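Local coordinates for phage-related protein (PDB 4JG2) that is of unknown function but, by its kinship with the single-stranded DNA-binding protein of Enterobacter phage Enc34, probably binds single-stranded DNA, at residues A[44-49]-A[156-161]; A[51-56]-A[147-152]; A[65-70]-A[120-125]; A[126-131]-A[175-180]. All blocks are in the same frame, centred on the assembly; numbering follows the deposited sequence.

Contact 1: A[44-49]-A[156-161]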
loop_
_atom_site.group_PDB
_atom_site.type_symbol
_atom_site.label_atom_id
_atom_site.label_comp_id
_atom_site.label_asym_id
_atom_site.label_seq_id
_atom_site.Cartn_x
_atom_site.Cartn_y
_atom_site.Cartn_z
ATOM N N THR A 44 8.324 -7.418 2.975
ATOM C CA THR A 44 7.531 -6.203 3.199
ATOM C C THR A 44 7.047 -6.183 4.657
ATOM O O THR A 44 6.571 -7.204 5.163
ATOM C CB THR A 44 6.254 -6.227 2.349
ATOM O OG1 THR A 44 6.616 -6.393 0.994
ATOM C CG2 THR A 44 5.434 -5.044 2.554
ATOM N N ARG A 45 7.202 -5.052 5.343
ATOM C CA ARG A 45 6.723 -4.912 6.713
ATOM C C ARG A 45 5.494 -4.001 6.741
ATOM O O ARG A 45 5.408 -3.059 5.951
ATOM C CB ARG A 45 7.827 -4.367 7.626
ATOM C CG ARG A 45 7.573 -4.584 9.095
ATOM C CD ARG A 45 8.739 -4.126 9.950
ATOM N NE ARG A 45 8.536 -4.439 11.366
ATOM C CZ ARG A 45 9.211 -3.895 12.357
ATOM N NH1 ARG A 45 10.176 -3.017 12.069
ATOM N NH2 ARG A 45 8.995 -4.208 13.604
ATOM N N LEU A 46 4.541 -4.276 7.632
ATOM C CA LEU A 46 3.324 -3.462 7.736
ATOM C C LEU A 46 3.476 -2.452 8.841
ATOM O O LEU A 46 3.830 -2.785 9.999
ATOM C CB LEU A 46 2.114 -4.361 8.016
ATOM C CG LEU A 46 1.920 -5.536 7.079
ATOM C CD1 LEU A 46 0.634 -6.240 7.376
ATOM C CD2 LEU A 46 1.967 -5.124 5.616
ATOM N N SER A 47 3.135 -1.188 8.544
ATOM C CA SER A 47 3.086 -0.114 9.513
ATOM C C SER A 47 1.674 0.481 9.494
ATOM O O SER A 47 1.043 0.579 8.428
ATOM C CB SER A 47 4.129 0.969 9.155
ATOM O OG SER A 47 3.962 2.202 9.797
ATOM N N TYR A 48 1.167 0.914 10.647
ATOM C CA TYR A 48 -0.138 1.522 10.727
ATOM C C TYR A 48 -1.169 0.630 10.036
ATOM O O TYR A 48 -1.966 1.066 9.172
ATOM C CB TYR A 48 -0.151 2.974 10.212
ATOM C CG TYR A 48 0.833 3.865 10.898
ATOM C CD1 TYR A 48 0.831 4.031 12.259
ATOM C CD2 TYR A 48 1.762 4.556 10.170
ATOM C CE1 TYR A 48 1.714 4.911 12.868
ATOM C CE2 TYR A 48 2.650 5.390 10.766
ATOM C CZ TYR A 48 2.608 5.583 12.124
ATOM O OH TYR A 48 3.502 6.412 12.796
ATOM N N PHE A 49 -1.213 -0.617 10.465
ATOM C CA PHE A 49 -2.093 -1.575 9.856
ATOM C C PHE A 49 -3.553 -1.414 10.261
ATOM O O PHE A 49 -3.925 -1.606 11.413
ATOM C CB PHE A 49 -1.604 -3.007 10.205
ATOM C CG PHE A 49 -2.485 -4.066 9.715
ATOM C CD1 PHE A 49 -2.578 -4.407 8.408
ATOM C CD2 PHE A 49 -3.280 -4.693 10.640
ATOM C CE1 PHE A 49 -3.496 -5.499 8.058
ATOM C CE2 PHE A 49 -4.138 -5.629 10.337
ATOM C CZ PHE A 49 -4.252 -6.077 9.100
ATOM N N CYS A 156 4.361 -6.880 11.594
ATOM C CA CYS A 156 4.562 -8.177 10.962
ATOM C C CYS A 156 4.951 -7.969 9.479
ATOM O O CYS A 156 4.800 -6.890 8.908
ATOM C CB CYS A 156 3.320 -9.076 11.060
ATOM S SG CYS A 156 1.986 -8.677 9.864
ATOM N N TYR A 157 5.424 -9.062 8.876
ATOM C CA TYR A 157 5.869 -9.145 7.477
ATOM C C TYR A 157 4.811 -9.854 6.662
ATOM O O TYR A 157 4.321 -10.946 7.064
ATOM C CB TYR A 157 7.217 -9.867 7.378
ATOM C CG TYR A 157 8.302 -9.062 8.093
ATOM C CD1 TYR A 157 9.031 -8.113 7.459
ATOM C CD2 TYR A 157 8.575 -9.267 9.423
ATOM C CE1 TYR A 157 9.998 -7.359 8.065
ATOM C CE2 TYR A 157 9.555 -8.523 10.099
ATOM C CZ TYR A 157 10.261 -7.576 9.400
ATOM O OH TYR A 157 11.145 -6.794 10.060
ATOM N N ALA A 158 4.408 -9.263 5.535
ATOM C CA ALA A 158 3.353 -9.771 4.726
ATOM C C ALA A 158 3.508 -9.263 3.299
ATOM O O ALA A 158 3.841 -8.078 3.111
ATOM C CB ALA A 158 1.996 -9.314 5.246
ATOM N N ARG A 159 3.194 -10.114 2.310
ATOM C CA ARG A 159 3.073 -9.616 0.932
ATOM C C ARG A 159 1.777 -8.792 0.819
ATOM O O ARG A 159 0.755 -9.172 1.410
ATOM C CB ARG A 159 2.991 -10.756 -0.105
ATOM C CG ARG A 159 4.184 -11.740 -0.055
ATOM C CD ARG A 159 4.174 -12.689 -1.262
ATOM N NE ARG A 159 4.578 -11.892 -2.384
ATOM C CZ ARG A 159 4.380 -12.188 -3.657
ATOM N NH1 ARG A 159 3.809 -13.321 -4.009
ATOM N NH2 ARG A 159 4.842 -11.320 -4.572
ATOM N N VAL A 160 1.802 -7.717 0.026
ATOM C CA VAL A 160 0.629 -6.882 -0.177
ATOM C C VAL A 160 0.411 -6.647 -1.657
ATOM O O VAL A 160 1.376 -6.335 -2.371
ATOM C CB VAL A 160 0.761 -5.537 0.559
ATOM C CG1 VAL A 160 -0.536 -4.733 0.431
ATOM C CG2 VAL A 160 1.139 -5.723 2.035
ATOM N N SER A 161 -0.832 -6.802 -2.090
ATOM C CA SER A 161 -1.201 -6.508 -3.453
ATOM C C SER A 161 -1.565 -5.010 -3.505
ATOM O O SER A 161 -2.273 -4.501 -2.639
ATOM C CB SER A 161 -2.388 -7.366 -3.874
ATOM O OG SER A 161 -2.697 -7.143 -5.227
#
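Leu-46 sends its two methyl groups to different places along the strand that begins at Tyr-157. Its CD2 meets Val-160 CG2 at 3.7 Å, the two side chains crossing at a slant, while Leu-46 CD1 rests 4.0 Å from the methyl CB of Ala-158. CD1 also approaches the sulfur of Cys-156, a less certain touch, since that residue has two conformers and this holds for the one described. The branch points this way because CG lies anti to the carbonyl carbon (chi1 -52°).

Around this apolar centre the backbones join at a single beta bridge, Arg-45 with Tyr-157, a non-hydrogen-bonded antiparallel pair. Leu-46 N donates to Cys-156 O at 2.9 Å, and Ala-158 N to Thr-44 O at 3.0 Å. The strand axes stand at 90°, and the pairing goes no further between these segments.

Toward the outside, Arg-45 runs extended over the ring of Tyr-157. Its CG sits over one face, 4.1 Å from the centroid, as a CH-pi contact, and CD lies 3.6 Å from Tyr-157 OH. The guanidinium ends nearly parallel to the ring, 11° between planes, where Gly-155 O takes NE and Glu-189 O takes NH2. Tyr-157 also makes a cation-pi contact with Arg-186.

The junction therefore changes from hydrocarbon within to cationic and aromatic without: the arginine spends its methylenes on the tyrosine and two of its nitrogens, NE and NH2, on backbone carbonyls, which should hold the guanidinium steady.

Contact 2: A[51-56]-A[147-152]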
loop_
_atom_site.group_PDB
_atom_site.type_symbol
_atom_site.label_atom_id
_atom_site.label_comp_id
_atom_site.label_asym_id
_atom_site.label_seq_id
_atom_site.Cartn_x
_atom_site.Cartn_y
_atom_site.Cartn_z
ATOM N N GLY A 51 -6.204 -3.132 8.364
ATOM C CA GLY A 51 -6.784 -4.087 7.444
ATOM C C GLY A 51 -7.968 -4.866 7.969
ATOM O O GLY A 51 -8.711 -5.378 7.175
ATOM N N TRP A 52 -8.139 -4.949 9.300
ATOM C CA TRP A 52 -9.312 -5.659 9.815
ATOM C C TRP A 52 -10.527 -4.746 9.969
ATOM O O TRP A 52 -11.651 -5.201 9.813
ATOM C CB TRP A 52 -8.993 -6.309 11.175
ATOM C CG TRP A 52 -7.894 -7.339 11.174
ATOM C CD1 TRP A 52 -6.725 -7.298 11.851
ATOM C CD2 TRP A 52 -7.901 -8.587 10.450
ATOM N NE1 TRP A 52 -5.983 -8.447 11.631
ATOM C CE2 TRP A 52 -6.704 -9.254 10.781
ATOM C CE3 TRP A 52 -8.838 -9.225 9.617
ATOM C CZ2 TRP A 52 -6.406 -10.543 10.317
ATOM C CZ3 TRP A 52 -8.550 -10.484 9.159
ATOM C CH2 TRP A 52 -7.349 -11.123 9.493
ATOM N N GLU A 53 -10.286 -3.495 10.321
ATOM C CA GLU A 53 -11.326 -2.498 10.482
ATOM C C GLU A 53 -10.827 -1.230 9.840
ATOM O O GLU A 53 -9.630 -1.006 9.809
ATOM C CB GLU A 53 -11.638 -2.252 11.968
ATOM C CG GLU A 53 -11.985 -3.505 12.761
ATOM C CD GLU A 53 -12.857 -3.200 13.943
ATOM O OE1 GLU A 53 -13.769 -2.357 13.771
ATOM O OE2 GLU A 53 -12.679 -3.841 15.006
ATOM N N PRO A 54 -11.732 -0.458 9.258
ATOM C CA PRO A 54 -11.329 0.805 8.650
ATOM C C PRO A 54 -11.281 1.928 9.640
ATOM O O PRO A 54 -11.925 1.858 10.698
ATOM C CB PRO A 54 -12.414 1.021 7.584
ATOM C CG PRO A 54 -13.656 0.505 8.250
ATOM C CD PRO A 54 -13.189 -0.709 9.058
ATOM N N VAL A 55 -10.509 2.965 9.315
ATOM C CA VAL A 55 -10.344 4.116 10.189
ATOM C C VAL A 55 -10.272 5.400 9.356
ATOM O O VAL A 55 -10.017 5.378 8.154
ATOM C CB VAL A 55 -9.129 4.015 11.095
ATOM C CG1 VAL A 55 -9.259 2.804 12.024
ATOM C CG2 VAL A 55 -7.893 4.073 10.239
ATOM N N SER A 56 -10.474 6.511 10.049
ATOM C CA SER A 56 -10.284 7.819 9.462
ATOM C C SER A 56 -8.887 8.297 9.892
ATOM O O SER A 56 -8.518 8.206 11.085
ATOM C CB SER A 56 -11.307 8.804 9.997
ATOM O OG SER A 56 -10.982 10.151 9.640
ATOM N N LEU A 147 -8.188 -16.514 10.308
ATOM C CA LEU A 147 -9.358 -16.537 11.202
ATOM C C LEU A 147 -9.041 -16.068 12.616
ATOM O O LEU A 147 -9.881 -16.218 13.497
ATOM C CB LEU A 147 -9.993 -17.927 11.214
ATOM C CG LEU A 147 -10.340 -18.541 9.844
ATOM C CD1 LEU A 147 -10.918 -19.935 9.997
ATOM C CD2 LEU A 147 -11.251 -17.648 9.038
ATOM N N ASP A 148 -7.871 -15.423 12.838
ATOM C CA ASP A 148 -7.516 -14.882 14.147
ATOM C C ASP A 148 -6.782 -13.579 13.884
ATOM O O ASP A 148 -5.652 -13.613 13.387
ATOM C CB ASP A 148 -6.621 -15.858 14.966
ATOM C CG ASP A 148 -6.323 -15.354 16.392
ATOM O OD1 ASP A 148 -6.449 -14.153 16.640
ATOM O OD2 ASP A 148 -5.938 -16.189 17.231
ATOM N N ARG A 149 -7.414 -12.454 14.215
ATOM C CA ARG A 149 -6.876 -11.155 13.924
ATOM C C ARG A 149 -5.492 -10.969 14.572
ATOM O O ARG A 149 -4.678 -10.153 14.066
ATOM C CB ARG A 149 -7.778 -10.025 14.433
ATOM C CG ARG A 149 -9.056 -9.887 13.665
ATOM C CD ARG A 149 -9.812 -8.637 14.030
ATOM N NE ARG A 149 -11.056 -8.534 13.287
ATOM C CZ ARG A 149 -11.915 -7.533 13.413
ATOM N NH1 ARG A 149 -11.670 -6.590 14.287
ATOM N NH2 ARG A 149 -13.025 -7.544 12.717
ATOM N N ASN A 150 -5.211 -11.662 15.688
ATOM C CA ASN A 150 -3.905 -11.499 16.330
ATOM C C ASN A 150 -2.722 -11.959 15.457
ATOM O O ASN A 150 -1.585 -11.651 15.782
ATOM C CB ASN A 150 -3.893 -12.209 17.674
ATOM C CG ASN A 150 -4.643 -11.450 18.753
ATOM O OD1 ASN A 150 -4.697 -10.233 18.750
ATOM N ND2 ASN A 150 -5.158 -12.159 19.720
ATOM N N GLU A 151 -3.001 -12.661 14.358
ATOM C CA GLU A 151 -1.919 -13.046 13.435
ATOM C C GLU A 151 -1.447 -11.944 12.504
ATOM O O GLU A 151 -0.392 -12.097 11.891
ATOM C CB GLU A 151 -2.324 -14.269 12.617
ATOM C CG GLU A 151 -2.584 -15.516 13.485
ATOM C CD GLU A 151 -1.441 -15.854 14.418
ATOM O OE1 GLU A 151 -0.298 -15.856 13.945
ATOM O OE2 GLU A 151 -1.711 -16.094 15.633
ATOM N N VAL A 152 -2.186 -10.858 12.343
ATOM C CA VAL A 152 -1.762 -9.748 11.449
ATOM C C VAL A 152 -1.942 -8.415 12.186
ATOM O O VAL A 152 -3.038 -8.116 12.595
ATOM C CB VAL A 152 -2.529 -9.770 10.107
ATOM C CG1 VAL A 152 -1.908 -8.794 9.146
ATOM C CG2 VAL A 152 -2.532 -11.166 9.500
#
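Trp-52 and Arg-149 bring their segments together with CA atoms 7.3 Å apart, too far for backbone pairing. The chain turns a corner at 51-53, whereas 149-151 form a short 3-10 segment. Ahead of it, Asp-148 makes an Asx turn, its OD1 accepting from Asn-150 N at 2.9 Å.

Trp-52 and Arg-149 carry most of the contact. Arg-149, extended from CG to NE, slides across the indole in the opposite direction, with CG over the centre of the five-membered ring, 3.6 Å from its centroid and 9° off the normal. Farther along, the guanidinium lies almost parallel to the indole plane and rests one face on Trp-52 CB, with NE 3.7 Å from that carbon. At the guanidinium edge Arg-149 NH1 forms a salt bridge with Glu-53 OE2 at 3.0 Å, on the anti side of a carboxylate turned 63° from it; Glu-53 has a second conformer, so the bridge may be partial. The indole edge is bound too: Trp-52 NE1 donates to Val-152 O at 3.1 Å, close to the ring plane, and more weakly to Arg-149 O. These bonds and the arginine chain laid over its face should fix the rotation of the ring.

Trp-52 also meets Phe-49 of strand 45-50 edge-to-face, and both it and Val-152 touch Ile-138 of strand 138-139, so the loop leading to strand 157-169 is pinned to the corner between strands 45-50 and 54-55.

Contact 3: A[65-70]-A[120-125]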
loop_
_atom_site.group_PDB
_atom_site.type_symbol
_atom_site.label_atom_id
_atom_site.label_comp_id
_atom_site.label_asym_id
_atom_site.label_seq_id
_atom_site.Cartn_x
_atom_site.Cartn_y
_atom_site.Cartn_z
ATOM N N SER A 65 -6.515 0.634 5.378
ATOM C CA SER A 65 -5.265 1.216 4.966
ATOM C C SER A 65 -4.115 0.523 5.649
ATOM O O SER A 65 -4.238 -0.121 6.676
ATOM C CB SER A 65 -5.242 2.709 5.314
ATOM O OG SER A 65 -5.331 2.944 6.739
ATOM N N VAL A 66 -2.911 0.712 5.059
ATOM C CA VAL A 66 -1.658 0.258 5.647
ATOM C C VAL A 66 -0.546 1.041 4.957
ATOM O O VAL A 66 -0.658 1.365 3.796
ATOM C CB VAL A 66 -1.448 -1.267 5.449
ATOM C CG1 VAL A 66 -1.554 -1.692 4.025
ATOM C CG2 VAL A 66 -0.208 -1.779 6.137
ATOM N N SER A 67 0.504 1.320 5.739
ATOM C CA SER A 67 1.758 1.862 5.229
ATOM C C SER A 67 2.677 0.662 4.970
ATOM O O SER A 67 3.086 -0.020 5.908
ATOM C CB SER A 67 2.356 2.877 6.195
ATOM O OG SER A 67 1.550 4.052 6.239
ATOM N N VAL A 68 2.961 0.402 3.691
ATOM C CA VAL A 68 3.700 -0.753 3.306
ATOM C C VAL A 68 5.180 -0.372 3.202
ATOM O O VAL A 68 5.553 0.514 2.401
ATOM C CB VAL A 68 3.130 -1.132 1.918
ATOM C CG1 VAL A 68 3.766 -2.350 1.364
ATOM C CG2 VAL A 68 1.588 -1.303 1.959
ATOM N N LEU A 69 6.020 -1.029 4.002
ATOM C CA LEU A 69 7.444 -0.763 4.071
ATOM C C LEU A 69 8.189 -1.715 3.173
ATOM O O LEU A 69 8.164 -2.936 3.402
ATOM C CB LEU A 69 7.923 -0.870 5.516
ATOM C CG LEU A 69 7.247 -0.003 6.546
ATOM C CD1 LEU A 69 7.847 -0.222 7.918
ATOM C CD2 LEU A 69 7.085 1.428 6.238
ATOM N N ILE A 70 8.855 -1.177 2.167
ATOM C CA ILE A 70 9.564 -1.946 1.145
ATOM C C ILE A 70 11.061 -1.736 1.304
ATOM O O ILE A 70 11.546 -0.616 1.163
ATOM C CB ILE A 70 9.117 -1.429 -0.239
ATOM C CG1 ILE A 70 7.584 -1.625 -0.400
ATOM C CG2 ILE A 70 9.868 -2.128 -1.382
ATOM C CD1 ILE A 70 6.892 -0.664 -1.260
ATOM N N GLU A 120 12.563 4.577 13.274
ATOM C CA GLU A 120 13.522 3.513 13.046
ATOM C C GLU A 120 13.014 2.397 12.108
ATOM O O GLU A 120 13.765 1.899 11.309
ATOM C CB GLU A 120 14.104 3.002 14.345
ATOM C CG GLU A 120 14.950 4.113 15.038
ATOM C CD GLU A 120 16.190 4.685 14.297
ATOM O OE1 GLU A 120 16.940 3.918 13.746
ATOM O OE2 GLU A 120 16.442 5.934 14.399
ATOM N N ALA A 121 11.703 2.079 12.136
ATOM C CA ALA A 121 11.187 1.015 11.258
ATOM C C ALA A 121 11.254 1.389 9.790
ATOM O O ALA A 121 11.212 0.525 8.887
ATOM C CB ALA A 121 9.732 0.649 11.567
ATOM N N TYR A 122 11.245 2.698 9.495
ATOM C CA TYR A 122 11.251 3.228 8.154
ATOM C C TYR A 122 12.682 3.358 7.572
ATOM O O TYR A 122 12.818 3.550 6.369
ATOM C CB TYR A 122 10.515 4.563 8.099
ATOM C CG TYR A 122 8.998 4.470 8.123
ATOM C CD1 TYR A 122 8.305 3.995 9.222
ATOM C CD2 TYR A 122 8.231 4.897 7.040
ATOM C CE1 TYR A 122 6.930 3.888 9.220
ATOM C CE2 TYR A 122 6.844 4.801 7.055
ATOM C CZ TYR A 122 6.216 4.314 8.137
ATOM O OH TYR A 122 4.824 4.235 8.142
ATOM N N LYS A 123 13.696 3.359 8.434
ATOM C CA LYS A 123 15.084 3.464 7.928
ATOM C C LYS A 123 15.352 2.307 6.962
ATOM O O LYS A 123 14.949 1.159 7.229
ATOM C CB LYS A 123 16.090 3.505 9.060
ATOM C CG LYS A 123 15.918 4.688 10.005
ATOM C CD LYS A 123 15.926 6.077 9.315
ATOM C CE LYS A 123 15.787 7.288 10.296
ATOM N NZ LYS A 123 15.476 8.537 9.517
ATOM N N GLY A 124 16.049 2.599 5.850
ATOM C CA GLY A 124 16.341 1.585 4.901
ATOM C C GLY A 124 15.161 1.077 4.091
ATOM O O GLY A 124 15.310 0.055 3.410
ATOM N N HIS A 125 14.056 1.798 4.097
ATOM C CA HIS A 125 12.862 1.435 3.371
ATOM C C HIS A 125 12.286 2.579 2.594
ATOM O O HIS A 125 12.387 3.744 2.994
ATOM C CB HIS A 125 11.762 0.958 4.368
ATOM C CG HIS A 125 12.064 -0.356 5.028
ATOM N ND1 HIS A 125 13.004 -0.502 6.002
ATOM C CD2 HIS A 125 11.557 -1.599 4.835
ATOM C CE1 HIS A 125 13.069 -1.763 6.365
ATOM N NE2 HIS A 125 12.194 -2.450 5.684
HETATM O O HOH W 1 3.007 6.271 6.780
#
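Leu-69 reaches from strand 63-71 into the bend at 120-125, and its atoms meet three residues in turn. CB lies 3.8 Å from His-125 CD2. From there CG is set anti to the carbonyl carbon (chi1 -56°), which directs the fork at the bend. One branch, Leu-69 CD1, comes within 3.6 Å of Ala-121 O and also touches the methyl of that alanine. The other, CD2, stands over one face of the Tyr-122 ring, 3.6 Å from its centroid and 15° off the normal; this CH-pi contact has leucine and tyrosine crossing at about a right angle.

The bend closes with a type II beta turn from Tyr-122 to His-125, with Gly-124 at positive phi, and leads directly into strand 125-132, the antiparallel neighbour of strand 63-71. The contact thus packs the connection into a strand against the strand beside it. His-125 ends the turn and starts the strand: its ND1 donates to Lys-123 O at 2.8 Å, in the ring plane though above the plane of the carbonyl, which ties the ring across the turn. Its CA meanwhile makes a CA-H...O contact of 3.3 Å with Ile-70 O.

Farther back along the strand, Tyr-122 OH lies against Ser-67 CB at 3.4 Å. A water links this hydroxyl to Ser-67 OG, donating to the serine oxygen at 2.7 Å in the conformer given. Both hydroxyls have direct partners as well, Ser-47 OG of strand 45-50 for the tyrosine and Asn-129 OD1 of strand 125-132 for the serine.

Contact 4: A[126-131]-A[175-180]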
loop_
_atom_site.group_PDB
_atom_site.type_symbol
_atom_site.label_atom_id
_atom_site.label_comp_id
_atom_site.label_asym_id
_atom_site.label_seq_id
_atom_site.Cartn_x
_atom_site.Cartn_y
_atom_site.Cartn_z
ATOM N N TYR A 126 11.662 2.223 1.483
ATOM C CA TYR A 126 10.659 3.067 0.854
ATOM C C TYR A 126 9.315 2.691 1.531
ATOM O O TYR A 126 9.192 1.635 2.176
ATOM C CB TYR A 126 10.540 2.823 -0.635
ATOM C CG TYR A 126 11.761 3.303 -1.431
ATOM C CD1 TYR A 126 11.935 4.661 -1.686
ATOM C CD2 TYR A 126 12.677 2.426 -1.956
ATOM C CE1 TYR A 126 12.980 5.150 -2.421
ATOM C CE2 TYR A 126 13.755 2.867 -2.699
ATOM C CZ TYR A 126 13.908 4.239 -2.915
ATOM O OH TYR A 126 14.976 4.695 -3.667
ATOM N N PHE A 127 8.294 3.508 1.339
ATOM C CA PHE A 127 6.981 3.182 1.824
ATOM C C PHE A 127 5.934 3.668 0.872
ATOM O O PHE A 127 6.091 4.689 0.173
ATOM C CB PHE A 127 6.722 3.717 3.277
ATOM C CG PHE A 127 6.680 5.195 3.463
ATOM C CD1 PHE A 127 5.477 5.906 3.538
ATOM C CD2 PHE A 127 7.862 5.906 3.603
ATOM C CE1 PHE A 127 5.480 7.237 3.817
ATOM C CE2 PHE A 127 7.825 7.270 3.879
ATOM C CZ PHE A 127 6.628 7.954 3.973
ATOM N N VAL A 128 4.784 2.985 0.896
ATOM C CA VAL A 128 3.618 3.402 0.123
ATOM C C VAL A 128 2.439 3.365 1.121
ATOM O O VAL A 128 2.381 2.486 1.986
ATOM C CB VAL A 128 3.362 2.493 -1.101
ATOM C CG1 VAL A 128 4.657 2.224 -1.862
ATOM C CG2 VAL A 128 2.753 1.181 -0.732
ATOM N N ASN A 129 1.599 4.391 1.036
ATOM C CA ASN A 129 0.375 4.493 1.796
ATOM C C ASN A 129 -0.753 3.937 0.906
ATOM O O ASN A 129 -1.176 4.637 -0.027
ATOM C CB ASN A 129 0.120 5.890 2.257
ATOM C CG ASN A 129 1.157 6.378 3.250
ATOM O OD1 ASN A 129 1.748 5.614 4.008
ATOM N ND2 ASN A 129 1.398 7.650 3.202
ATOM N N ALA A 130 -1.210 2.745 1.165
ATOM C CA ALA A 130 -2.233 2.092 0.390
ATOM C C ALA A 130 -3.581 2.136 1.128
ATOM O O ALA A 130 -3.620 1.999 2.345
ATOM C CB ALA A 130 -1.877 0.643 0.082
ATOM N N ASN A 131 -4.677 2.323 0.406
ATOM C CA ASN A 131 -6.003 2.357 1.078
ATOM C C ASN A 131 -7.084 1.842 0.159
ATOM O O ASN A 131 -6.898 1.703 -1.085
ATOM C CB ASN A 131 -6.262 3.744 1.652
ATOM C CG ASN A 131 -6.426 4.828 0.608
ATOM O OD1 ASN A 131 -7.149 4.651 -0.371
ATOM N ND2 ASN A 131 -5.735 5.938 0.822
ATOM N N VAL A 175 -0.666 10.022 -8.615
ATOM C CA VAL A 175 -0.870 8.605 -8.610
ATOM C C VAL A 175 -1.030 8.127 -7.168
ATOM O O VAL A 175 -0.199 8.429 -6.327
ATOM C CB VAL A 175 0.287 7.869 -9.293
ATOM C CG1 VAL A 175 0.083 6.356 -9.212
ATOM C CG2 VAL A 175 0.387 8.281 -10.723
ATOM N N ALA A 176 -2.160 7.438 -6.931
ATOM C CA ALA A 176 -2.512 6.864 -5.656
ATOM C C ALA A 176 -2.319 5.365 -5.683
ATOM O O ALA A 176 -2.080 4.755 -6.731
ATOM C CB ALA A 176 -3.963 7.185 -5.280
ATOM N N CYS A 177 -2.403 4.733 -4.509
ATOM C CA CYS A 177 -2.181 3.325 -4.344
ATOM C C CYS A 177 -3.369 2.680 -3.657
ATOM O O CYS A 177 -3.656 2.965 -2.486
ATOM C CB CYS A 177 -0.923 3.047 -3.591
ATOM S SG CYS A 177 -0.574 1.279 -3.508
ATOM N N GLY A 178 -4.063 1.810 -4.403
ATOM C CA GLY A 178 -5.128 1.048 -3.876
ATOM C C GLY A 178 -4.657 -0.217 -3.169
ATOM O O GLY A 178 -3.838 -0.975 -3.717
ATOM N N LEU A 179 -5.156 -0.438 -1.973
ATOM C CA LEU A 179 -4.868 -1.645 -1.208
ATOM C C LEU A 179 -5.688 -2.794 -1.697
ATOM O O LEU A 179 -6.926 -2.707 -1.766
ATOM C CB LEU A 179 -5.241 -1.378 0.263
ATOM C CG LEU A 179 -5.091 -2.572 1.230
ATOM C CD1 LEU A 179 -3.667 -3.104 1.268
ATOM C CD2 LEU A 179 -5.528 -2.156 2.630
ATOM N N GLY A 180 -5.011 -3.900 -2.004
ATOM C CA GLY A 180 -5.623 -5.159 -2.360
ATOM C C GLY A 180 -5.439 -6.092 -1.169
ATOM O O GLY A 180 -5.362 -5.720 -0.009
HETATM O O HOH W 2 -2.695 6.039 -1.883
HETATM O O HOH W 3 -5.568 5.221 -2.594
#
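Ala-130 fits its methyl between Cys-177 and Leu-179 on the closely packed side of this contact. Its CB is 3.9 Å from Cys-177 SG and equally 3.9 Å from Leu-179 CB. The sulfur is placed here because it lies anti to its own backbone N (chi1 -175°), and it continues inward to Leu-162 and Phe-164 of strand 157-169. Leu-179 presses its CB against the backbone of Asn-131, while its side chain touches Val-66 and Val-160.

Two backbone bonds grip Asn-131 at this end. Its N donates to Cys-177 O at 3.1 Å, and its O takes the N of Leu-179 at 2.9 Å in an almost straight N-H...O, though the donor stands well above the carbonyl plane. This is the pattern of a parallel bridge, Asn-131 with Gly-178. It is the only bridge between the segments, whose axes diverge at 57°. A parallel junction of this kind, joining strand 125-132 to strand 175-186, is consistent with an OB-fold barrel, in which the third and last strands pair in parallel.

Where the strands splay apart, water replaces direct pairing. One molecule lies 2.8 Å from Asn-129 O, to which it can donate, and accepts from Cys-177 N at 2.9 Å, in the position of a further interstrand bond. A second lies within donating distance of Asn-131 OD1 and of Cys-177 O, 3.0 Å from the latter, though it need not serve both at once. Asn-129 starts away from strand 175-186, and its OD1 bonds Ser-67 OG.

In the fold
Contacts 1, 3 and 4 lie round one curled beta structure, their centres 8 to 12 Å apart. Strand 45-50 pairs with 63-71 and that with 125-132; contact 4 passes on to 175-186, which pairs with 157-169, and contact 1 returns to 45-50. This closed circuit matches the strand order of an OB-fold barrel, in keeping with a probable role in binding single-stranded DNA. Along the chain contact 3 is nested within contact 2 and contact 2 within contact 1, while contact 4 crosses both 1 and 2. Contact 2, at the surface about 12 Å from contact 1 between centres, joins it through Phe-49 and Val-152; contact 3 packs the loop before strand 125-132 on strand 63-71.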